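Long-range contacts in putative pectin lyase (Geobacillus virus E2, PDB 7CHU), which forms a trimeric tailspike of a thermophilic deep-sea bacteriophage and probably recognises, and perhaps cleaves, polysaccharide on the host surface during cell invasion: residues A[401-407]-A[414-419]; A[431-437]-A[447-453]; A[11-16]-A[29-34]. The contacts are given in a common frame with arbitrary orientation. Numbering follows the deposited sequence.

Interaction 1 (A[401-407]-A[414-419]); sequences RSYILDQ and FQNVYR
Leu-405 lies at the apolar centre of this pairing: its CD2 packs 3.7 Å from CG of Phe-414, and its CD1 reaches 4.3 Å from CB of Tyr-418. Beside it, the edge of Tyr-418 (chi1 p) meets the face of Tyr-403 (chi1 m) in an offset edge-to-face pair, centroids 5.4 Å apart and planes at 74°. The backbones join at the open end of an antiparallel hairpin. Tyr-403 and Phe-414 form a hydrogen-bonded pair, with Tyr-403 N to Phe-414 O and Phe-414 N to Tyr-403 O both 2.9 Å; Ser-402 faces Gln-415 as a non-hydrogen-bonded pair. Asn-416, at phi 68°, turns the chain out of the strand while its N donates to Arg-401 O at 2.8 Å. At the polar edge Ser-402 OG donates to Gln-415 OE1 (2.6 Å), and a water bridges Ser-402 OG, Arg-401 N and Gln-415 NE2. Arg-401 extends to a salt bridge with Asp-440 of the second subunit. Strand 433-438 flanks strand 410-415, while strand 423-426 packs against Tyr-418 and Arg-419.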
loop_
_atom_site.group_PDB
_atom_site.type_symbol
_atom_site.label_atom_id
_atom_site.label_comp_id
_atom_site.label_asym_id
_atom_site.label_seq_id
_atom_site.Cartn_x
_atom_site.Cartn_y
_atom_site.Cartn_z
ATOM N N ARG A 401 23.559 -14.335 15.868
ATOM C CA ARG A 401 24.886 -13.717 15.918
ATOM C C ARG A 401 25.703 -13.991 14.652
ATOM O O ARG A 401 26.944 -14.016 14.688
ATOM C CB ARG A 401 25.634 -14.160 17.172
ATOM C CG ARG A 401 24.999 -13.617 18.448
ATOM C CD ARG A 401 25.561 -14.291 19.712
ATOM N NE ARG A 401 25.004 -15.627 19.893
ATOM C CZ ARG A 401 25.703 -16.749 19.751
ATOM N NH1 ARG A 401 26.997 -16.694 19.433
ATOM N NH2 ARG A 401 25.108 -17.924 19.933
ATOM N N SER A 402 25.011 -14.155 13.528
ATOM C CA SER A 402 25.609 -14.385 12.213
ATOM C C SER A 402 25.405 -13.141 11.351
ATOM O O SER A 402 24.262 -12.722 11.134
ATOM C CB SER A 402 24.965 -15.607 11.534
ATOM O OG SER A 402 25.123 -16.795 12.309
ATOM N N TYR A 403 26.497 -12.532 10.883
ATOM C CA TYR A 403 26.427 -11.194 10.296
ATOM C C TYR A 403 27.143 -11.115 8.960
ATOM O O TYR A 403 28.257 -11.624 8.805
ATOM C CB TYR A 403 27.039 -10.121 11.218
ATOM C CG TYR A 403 26.552 -10.152 12.639
ATOM C CD1 TYR A 403 25.214 -9.945 12.944
ATOM C CD2 TYR A 403 27.433 -10.378 13.677
ATOM C CE1 TYR A 403 24.772 -9.971 14.250
ATOM C CE2 TYR A 403 27.003 -10.415 14.969
ATOM C CZ TYR A 403 25.676 -10.193 15.261
ATOM O OH TYR A 403 25.260 -10.223 16.575
ATOM N N ILE A 404 26.506 -10.447 8.003
ATOM C CA ILE A 404 27.171 -9.915 6.814
ATOM C C ILE A 404 27.262 -8.413 7.024
ATOM O O ILE A 404 26.238 -7.743 7.212
ATOM C CB ILE A 404 26.407 -10.250 5.522
ATOM C CG1 ILE A 404 26.305 -11.772 5.350
ATOM C CG2 ILE A 404 27.091 -9.615 4.314
ATOM C CD1 ILE A 404 25.573 -12.190 4.136
ATOM N N LEU A 405 28.467 -7.873 6.982
ATOM C CA LEU A 405 28.640 -6.499 7.415
ATOM C C LEU A 405 29.750 -5.808 6.636
ATOM O O LEU A 405 30.538 -6.425 5.905
ATOM C CB LEU A 405 28.922 -6.443 8.924
ATOM C CG LEU A 405 30.335 -6.893 9.336
ATOM C CD1 LEU A 405 30.772 -6.122 10.581
ATOM C CD2 LEU A 405 30.388 -8.411 9.534
ATOM N N ASP A 406 29.739 -4.492 6.764
ATOM C CA ASP A 406 30.818 -3.621 6.318
ATOM C C ASP A 406 31.846 -3.568 7.446
ATOM O O ASP A 406 31.547 -3.070 8.534
ATOM C CB ASP A 406 30.251 -2.235 6.012
ATOM C CG ASP A 406 31.312 -1.234 5.567
ATOM O OD1 ASP A 406 32.525 -1.567 5.545
ATOM O OD2 ASP A 406 30.918 -0.099 5.234
ATOM N N GLN A 407 33.046 -4.076 7.196
ATOM C CA GLN A 407 34.104 -4.070 8.209
ATOM C C GLN A 407 35.194 -3.119 7.722
ATOM O O GLN A 407 36.123 -3.520 7.025
ATOM C CB GLN A 407 34.643 -5.476 8.475
ATOM C CG GLN A 407 35.298 -5.642 9.873
ATOM C CD GLN A 407 36.545 -4.799 10.047
ATOM O OE1 GLN A 407 37.647 -5.231 9.715
ATOM N NE2 GLN A 407 36.372 -3.575 10.507
ATOM N N PHE A 414 30.891 -12.596 9.474
ATOM C CA PHE A 414 31.371 -12.721 10.843
ATOM C C PHE A 414 30.402 -13.556 11.670
ATOM O O PHE A 414 29.179 -13.461 11.510
ATOM C CB PHE A 414 31.518 -11.346 11.522
ATOM C CG PHE A 414 32.818 -10.630 11.248
ATOM C CD1 PHE A 414 33.761 -11.129 10.356
ATOM C CD2 PHE A 414 33.074 -9.421 11.887
ATOM C CE1 PHE A 414 34.964 -10.445 10.139
ATOM C CE2 PHE A 414 34.266 -8.715 11.675
ATOM C CZ PHE A 414 35.215 -9.230 10.798
ATOM N N GLN A 415 30.962 -14.334 12.595
ATOM C CA GLN A 415 30.195 -15.134 13.538
ATOM C C GLN A 415 30.572 -14.710 14.955
ATOM O O GLN A 415 31.734 -14.843 15.358
ATOM C CB GLN A 415 30.457 -16.624 13.302
ATOM C CG GLN A 415 29.652 -17.535 14.209
ATOM C CD GLN A 415 28.134 -17.367 14.005
ATOM O OE1 GLN A 415 27.667 -17.178 12.881
ATOM N NE2 GLN A 415 27.370 -17.437 15.101
ATOM N N ASN A 416 29.602 -14.162 15.689
ATOM C CA ASN A 416 29.767 -13.760 17.090
ATOM C C ASN A 416 30.711 -12.572 17.246
ATOM O O ASN A 416 31.417 -12.460 18.251
ATOM C CB ASN A 416 30.239 -14.917 17.983
ATOM C CG ASN A 416 30.063 -14.613 19.476
ATOM O OD1 ASN A 416 29.136 -13.889 19.872
ATOM N ND2 ASN A 416 30.974 -15.134 20.306
ATOM N N VAL A 417 30.737 -11.681 16.260
ATOM C CA VAL A 417 31.504 -10.445 16.372
ATOM C C VAL A 417 31.023 -9.516 15.277
ATOM O O VAL A 417 30.673 -9.961 14.182
ATOM C CB VAL A 417 33.028 -10.698 16.263
ATOM C CG1 VAL A 417 33.369 -11.317 14.885
ATOM C CG2 VAL A 417 33.812 -9.391 16.463
ATOM N N TYR A 418 31.017 -8.219 15.570
ATOM C CA TYR A 418 30.675 -7.227 14.560
ATOM C C TYR A 418 31.383 -5.927 14.902
ATOM O O TYR A 418 31.735 -5.687 16.053
ATOM C CB TYR A 418 29.144 -7.018 14.447
ATOM C CG TYR A 418 28.459 -6.443 15.679
ATOM C CD1 TYR A 418 28.016 -7.275 16.713
ATOM C CD2 TYR A 418 28.240 -5.072 15.797
ATOM C CE1 TYR A 418 27.363 -6.749 17.842
ATOM C CE2 TYR A 418 27.604 -4.538 16.909
ATOM C CZ TYR A 418 27.166 -5.374 17.921
ATOM O OH TYR A 418 26.540 -4.824 19.010
ATOM N N ARG A 419 31.590 -5.085 13.889
ATOM C CA ARG A 419 32.247 -3.801 14.099
ATOM C C ARG A 419 31.241 -2.725 14.494
ATOM O O ARG A 419 30.217 -2.536 13.824
ATOM C CB ARG A 419 33.006 -3.356 12.853
ATOM C CG ARG A 419 33.573 -1.934 13.019
ATOM C CD ARG A 419 34.637 -1.627 12.026
ATOM N NE ARG A 419 35.291 -0.347 12.294
ATOM C CZ ARG A 419 36.476 -0.008 11.812
ATOM N NH1 ARG A 419 37.156 -0.868 11.050
ATOM N NH2 ARG A 419 36.986 1.185 12.103
HETATM O O HOH W 1 24.492 -16.921 15.134
#

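Interaction 2 (A[431-437]-A[447-453]); sequences NASFGIQ and AFVGANA
This is a regular antiparallel strand pairing, the body of the hairpin made by strands 433-438 and 446-451 in the region following the parallel beta-helix. The segment axes approach to 4.6 Å at 169°. Three hydrogen-bonded pairs, Ser-433 with Ala-451, Gly-435 with Val-449 and Gln-437 with Ala-447, supply six backbone bonds. Ala-447 N to Gln-437 O is the shortest at 2.8 Å. Gly-435 N to Val-449 O measures 3.0 Å. Between them lie the non-hydrogen-bonded pairs Phe-434 with Gly-450 (CA-CA 4.2 Å) and Ile-436 with Phe-448 (4.7 Å). A CB on Gly-450 would clash with the ring of Phe-434 (chi1 m), whose CD1 instead rests 3.8 Å from Gly-450 CA. On that same face Ile-436 CG1 meets Phe-448 CE2 at 3.9 Å, and both residues pack against their own counterparts in other subunits. On the opposite face Gln-437 CG lies 3.9 Å from Ala-447 CB, and Val-449 packs on Phe-414. Strands 410-415 and 459-469 flank the pair in an antiparallel sheet whose Ile-436 and Phe-448 face turns to the trimer interior.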
loop_
_atom_site.group_PDB
_atom_site.type_symbol
_atom_site.label_atom_id
_atom_site.label_comp_id
_atom_site.label_asym_id
_atom_site.label_seq_id
_atom_site.Cartn_x
_atom_site.Cartn_y
_atom_site.Cartn_z
ATOM N N ASN A 431 31.411 -17.565 23.935
ATOM C CA ASN A 431 31.830 -18.191 22.687
ATOM C C ASN A 431 32.937 -17.371 22.041
ATOM O O ASN A 431 33.008 -16.153 22.215
ATOM C CB ASN A 431 30.666 -18.338 21.709
ATOM C CG ASN A 431 29.557 -19.247 22.243
ATOM O OD1 ASN A 431 29.755 -19.997 23.194
ATOM N ND2 ASN A 431 28.380 -19.161 21.636
ATOM N N ALA A 432 33.804 -18.055 21.296
ATOM C CA ALA A 432 34.803 -17.384 20.471
ATOM C C ALA A 432 34.125 -16.595 19.343
ATOM O O ALA A 432 32.899 -16.597 19.192
ATOM C CB ALA A 432 35.783 -18.410 19.900
ATOM N N SER A 433 34.938 -15.915 18.531
ATOM C CA SER A 433 34.459 -15.209 17.355
ATOM C C SER A 433 35.364 -15.559 16.184
ATOM O O SER A 433 36.580 -15.693 16.364
ATOM C CB SER A 433 34.474 -13.701 17.576
ATOM O OG SER A 433 33.883 -13.376 18.818
ATOM N N PHE A 434 34.781 -15.711 14.995
ATOM C CA PHE A 434 35.562 -15.968 13.788
ATOM C C PHE A 434 34.898 -15.257 12.626
ATOM O O PHE A 434 33.691 -15.011 12.649
ATOM C CB PHE A 434 35.690 -17.466 13.481
ATOM C CG PHE A 434 36.650 -18.169 14.381
ATOM C CD1 PHE A 434 38.023 -18.154 14.101
ATOM C CD2 PHE A 434 36.197 -18.824 15.508
ATOM C CE1 PHE A 434 38.916 -18.780 14.952
ATOM C CE2 PHE A 434 37.088 -19.462 16.392
ATOM C CZ PHE A 434 38.440 -19.460 16.110
ATOM N N GLY A 435 35.698 -14.920 11.616
ATOM C CA GLY A 435 35.140 -14.280 10.436
ATOM C C GLY A 435 36.096 -14.282 9.258
ATOM O O GLY A 435 37.292 -14.598 9.374
ATOM N N ILE A 436 35.525 -13.929 8.108
ATOM C CA ILE A 436 36.255 -13.627 6.879
ATOM C C ILE A 436 35.973 -12.178 6.508
ATOM O O ILE A 436 34.819 -11.731 6.569
ATOM C CB ILE A 436 35.827 -14.560 5.738
ATOM C CG1 ILE A 436 36.042 -16.022 6.112
ATOM C CG2 ILE A 436 36.575 -14.215 4.431
ATOM C CD1 ILE A 436 35.457 -16.985 5.069
ATOM N N GLN A 437 37.013 -11.435 6.146
ATOM C CA GLN A 437 36.819 -10.086 5.640
ATOM C C GLN A 437 37.583 -9.947 4.331
ATOM O O GLN A 437 38.749 -10.353 4.236
ATOM C CB GLN A 437 37.246 -9.031 6.664
ATOM C CG GLN A 437 38.672 -9.166 7.214
ATOM C CD GLN A 437 38.892 -8.275 8.439
ATOM O OE1 GLN A 437 37.996 -8.097 9.278
ATOM N NE2 GLN A 437 40.086 -7.714 8.548
ATOM N N ALA A 447 41.061 -12.003 4.247
ATOM C CA ALA A 447 41.629 -12.252 5.566
ATOM C C ALA A 447 40.688 -13.079 6.434
ATOM O O ALA A 447 39.462 -12.958 6.355
ATOM C CB ALA A 447 41.965 -10.939 6.288
ATOM N N PHE A 448 41.291 -13.926 7.265
ATOM C CA PHE A 448 40.602 -14.761 8.239
ATOM C C PHE A 448 40.978 -14.269 9.629
ATOM O O PHE A 448 42.166 -14.062 9.911
ATOM C CB PHE A 448 41.009 -16.224 8.064
ATOM C CG PHE A 448 40.642 -16.791 6.733
ATOM C CD1 PHE A 448 41.350 -16.439 5.587
ATOM C CD2 PHE A 448 39.548 -17.654 6.616
ATOM C CE1 PHE A 448 40.994 -16.948 4.355
ATOM C CE2 PHE A 448 39.176 -18.175 5.383
ATOM C CZ PHE A 448 39.912 -17.827 4.245
ATOM N N VAL A 449 39.974 -14.068 10.486
ATOM C CA VAL A 449 40.138 -13.367 11.753
ATOM C C VAL A 449 39.437 -14.169 12.838
ATOM O O VAL A 449 38.502 -14.927 12.568
ATOM C CB VAL A 449 39.579 -11.920 11.707
ATOM C CG1 VAL A 449 40.428 -11.036 10.786
ATOM C CG2 VAL A 449 38.117 -11.909 11.249
ATOM N N GLY A 450 39.922 -14.023 14.074
ATOM C CA GLY A 450 39.286 -14.689 15.200
ATOM C C GLY A 450 39.706 -14.122 16.538
ATOM O O GLY A 450 40.670 -13.355 16.640
ATOM N N ALA A 451 38.962 -14.511 17.574
ATOM C CA ALA A 451 39.211 -14.052 18.933
ATOM C C ALA A 451 38.649 -15.074 19.913
ATOM O O ALA A 451 37.653 -15.754 19.629
ATOM C CB ALA A 451 38.590 -12.672 19.184
ATOM N N ASN A 452 39.299 -15.181 21.068
ATOM C CA ASN A 452 38.773 -16.053 22.108
ATOM C C ASN A 452 37.500 -15.475 22.729
ATOM O O ASN A 452 37.207 -14.283 22.626
ATOM C CB ASN A 452 39.811 -16.270 23.211
ATOM C CG ASN A 452 40.759 -17.388 22.891
ATOM O OD1 ASN A 452 41.960 -17.181 22.798
ATOM N ND2 ASN A 452 40.221 -18.577 22.699
ATOM N N ALA A 453 36.749 -16.345 23.402
ATOM C CA ALA A 453 35.634 -15.888 24.219
ATOM C C ALA A 453 36.124 -14.908 25.274
ATOM O O ALA A 453 37.098 -15.174 25.983
ATOM C CB ALA A 453 34.937 -17.071 24.884
#

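Interaction 3 (A[11-16]-A[29-34]); sequences ATFADI and VMVTDD
Strand 27-30 brings Val-29 in extended conformation beneath the first turn of helix 14-19, where its CG1 lies 4.1 Å from CD1 of Ile-16. Met-30 points away, toward strand 40-45. Val-31 (phi/psi -106/136) returns to the contact and packs its CG1 3.7 Å from CD1 of Ile-16, whose m,t rotamer carries the delta carbon down onto both valines; Tyr-42 also covers Ile-16 and Val-31. The two segments belong to a beta-alpha-beta unit, strand 5-6, helix 14-19 and strand 27-30, in the small N-terminal domain, and the contact packs the helix against the second strand of the unit and the residues that follow it. At Thr-32 psi falls to -21° and the chain bends; its backbone O accepts from Asn-56 of the third subunit. Asp-33 then donates its N to Ala-11 O at 2.9 Å, with the two CA atoms 4.6 Å apart. Asp-34 (chi1 t) accepts at OD2 from Phe-13 N (3.0 Å), next to the capping box that Thr-12 and Asp-15 form in the turn leading into the helix: Asp-15 N donates to Thr-12 OG1 (3.2 Å), while Thr-12 N gives a weak bond to Asp-15 OD1 (2.7 Å).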
loop_
_atom_site.group_PDB
_atom_site.type_symbol
_atom_site.label_atom_id
_atom_site.label_comp_id
_atom_site.label_asym_id
_atom_site.label_seq_id
_atom_site.Cartn_x
_atom_site.Cartn_y
_atom_site.Cartn_z
ATOM N N ALA A 11 -60.599 35.435 -0.741
ATOM C CA ALA A 11 -61.245 34.162 -0.428
ATOM C C ALA A 11 -61.791 33.470 -1.673
ATOM O O ALA A 11 -61.627 32.257 -1.836
ATOM C CB ALA A 11 -62.370 34.378 0.593
ATOM N N THR A 12 -62.476 34.211 -2.542
ATOM C CA THR A 12 -63.180 33.643 -3.683
ATOM C C THR A 12 -62.834 34.414 -4.943
ATOM O O THR A 12 -62.375 35.559 -4.900
ATOM C CB THR A 12 -64.708 33.674 -3.503
ATOM O OG1 THR A 12 -65.202 34.973 -3.863
ATOM C CG2 THR A 12 -65.108 33.356 -2.067
ATOM N N PHE A 13 -63.086 33.764 -6.080
ATOM C CA PHE A 13 -62.853 34.414 -7.361
ATOM C C PHE A 13 -63.639 35.714 -7.462
ATOM O O PHE A 13 -63.113 36.733 -7.926
ATOM C CB PHE A 13 -63.217 33.466 -8.499
ATOM C CG PHE A 13 -63.129 34.098 -9.857
ATOM C CD1 PHE A 13 -64.278 34.414 -10.564
ATOM C CD2 PHE A 13 -61.896 34.394 -10.416
ATOM C CE1 PHE A 13 -64.195 34.993 -11.805
ATOM C CE2 PHE A 13 -61.808 34.979 -11.659
ATOM C CZ PHE A 13 -62.956 35.280 -12.354
ATOM N N ALA A 14 -64.891 35.702 -6.992
ATOM C CA ALA A 14 -65.724 36.900 -7.035
ATOM C C ALA A 14 -65.126 38.048 -6.224
ATOM O O ALA A 14 -65.347 39.218 -6.562
ATOM C CB ALA A 14 -67.131 36.565 -6.537
ATOM N N ASP A 15 -64.367 37.747 -5.162
ATOM C CA ASP A 15 -63.769 38.809 -4.353
ATOM C C ASP A 15 -62.610 39.512 -5.050
ATOM O O ASP A 15 -62.140 40.537 -4.545
ATOM C CB ASP A 15 -63.284 38.274 -2.999
ATOM C CG ASP A 15 -64.335 37.449 -2.280
ATOM O OD1 ASP A 15 -63.995 36.360 -1.769
ATOM O OD2 ASP A 15 -65.509 37.881 -2.234
ATOM N N ILE A 16 -62.140 38.992 -6.185
ATOM C CA ILE A 16 -61.037 39.628 -6.897
ATOM C C ILE A 16 -61.448 41.003 -7.403
ATOM O O ILE A 16 -60.711 41.984 -7.247
ATOM C CB ILE A 16 -60.563 38.736 -8.056
ATOM C CG1 ILE A 16 -60.043 37.393 -7.543
ATOM C CG2 ILE A 16 -59.499 39.452 -8.864
ATOM C CD1 ILE A 16 -59.544 36.487 -8.664
ATOM N N VAL A 29 -52.852 37.362 -7.920
ATOM C CA VAL A 29 -53.550 37.095 -6.667
ATOM C C VAL A 29 -53.959 35.634 -6.640
ATOM O O VAL A 29 -54.331 35.058 -7.670
ATOM C CB VAL A 29 -54.800 37.992 -6.463
ATOM C CG1 VAL A 29 -55.829 37.728 -7.533
ATOM C CG2 VAL A 29 -55.417 37.777 -5.086
ATOM N N MET A 30 -53.895 35.042 -5.452
ATOM C CA MET A 30 -54.415 33.707 -5.213
ATOM C C MET A 30 -55.743 33.824 -4.481
ATOM O O MET A 30 -55.904 34.679 -3.604
ATOM C CB MET A 30 -53.435 32.879 -4.375
ATOM C CG MET A 30 -53.973 31.546 -3.922
ATOM S SD MET A 30 -52.820 30.677 -2.843
ATOM C CE MET A 30 -51.525 30.238 -3.998
ATOM N N VAL A 31 -56.690 32.964 -4.827
ATOM C CA VAL A 31 -57.900 32.837 -4.035
ATOM C C VAL A 31 -57.812 31.531 -3.254
ATOM O O VAL A 31 -57.359 30.503 -3.779
ATOM C CB VAL A 31 -59.169 32.953 -4.906
ATOM C CG1 VAL A 31 -59.039 34.122 -5.880
ATOM C CG2 VAL A 31 -59.502 31.685 -5.647
ATOM N N THR A 32 -58.184 31.596 -1.976
ATOM C CA THR A 32 -57.747 30.628 -0.984
ATOM C C THR A 32 -58.860 29.827 -0.322
ATOM O O THR A 32 -58.572 28.759 0.225
ATOM C CB THR A 32 -56.945 31.342 0.115
ATOM O OG1 THR A 32 -57.761 32.353 0.733
ATOM C CG2 THR A 32 -55.711 32.002 -0.476
ATOM N N ASP A 33 -60.103 30.301 -0.343
ATOM C CA ASP A 33 -61.242 29.597 0.246
ATOM C C ASP A 33 -62.424 29.619 -0.712
ATOM O O ASP A 33 -63.521 30.073 -0.384
ATOM C CB ASP A 33 -61.620 30.197 1.595
ATOM C CG ASP A 33 -62.119 29.154 2.564
ATOM O OD1 ASP A 33 -63.311 28.788 2.482
ATOM O OD2 ASP A 33 -61.316 28.685 3.400
ATOM N N ASP A 34 -62.191 29.133 -1.932
ATOM C CA ASP A 34 -63.202 29.041 -2.977
ATOM C C ASP A 34 -63.625 27.595 -3.219
ATOM O O ASP A 34 -64.104 27.265 -4.307
ATOM C CB ASP A 34 -62.671 29.668 -4.266
ATOM C CG ASP A 34 -63.772 30.230 -5.156
ATOM O OD1 ASP A 34 -64.965 30.119 -4.795
ATOM O OD2 ASP A 34 -63.433 30.793 -6.220
#

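Elongated trimeric tailspikes illustrate how separate modules can be strung along one fibre. Interactions 1 and 2 are neighbours, centres 10 Å apart, in one continuous sheet: strand 410-415 of the first hairpin pairs with strand 433-438 of the second. Asn-416 joins them directly, its ND2 lying 2.7 Å from Ala-432 O and its O 2.7 Å from Ser-433 OG, both probable hydrogen bonds. Interaction 3 belongs to the far end of the molecule, its centre about 101 Å from that of interaction 1 and about 111 Å from that of interaction 2, with the pectate lyase-like beta-helix between. All three contacts touch the third subunit, so trimer association spans both ends.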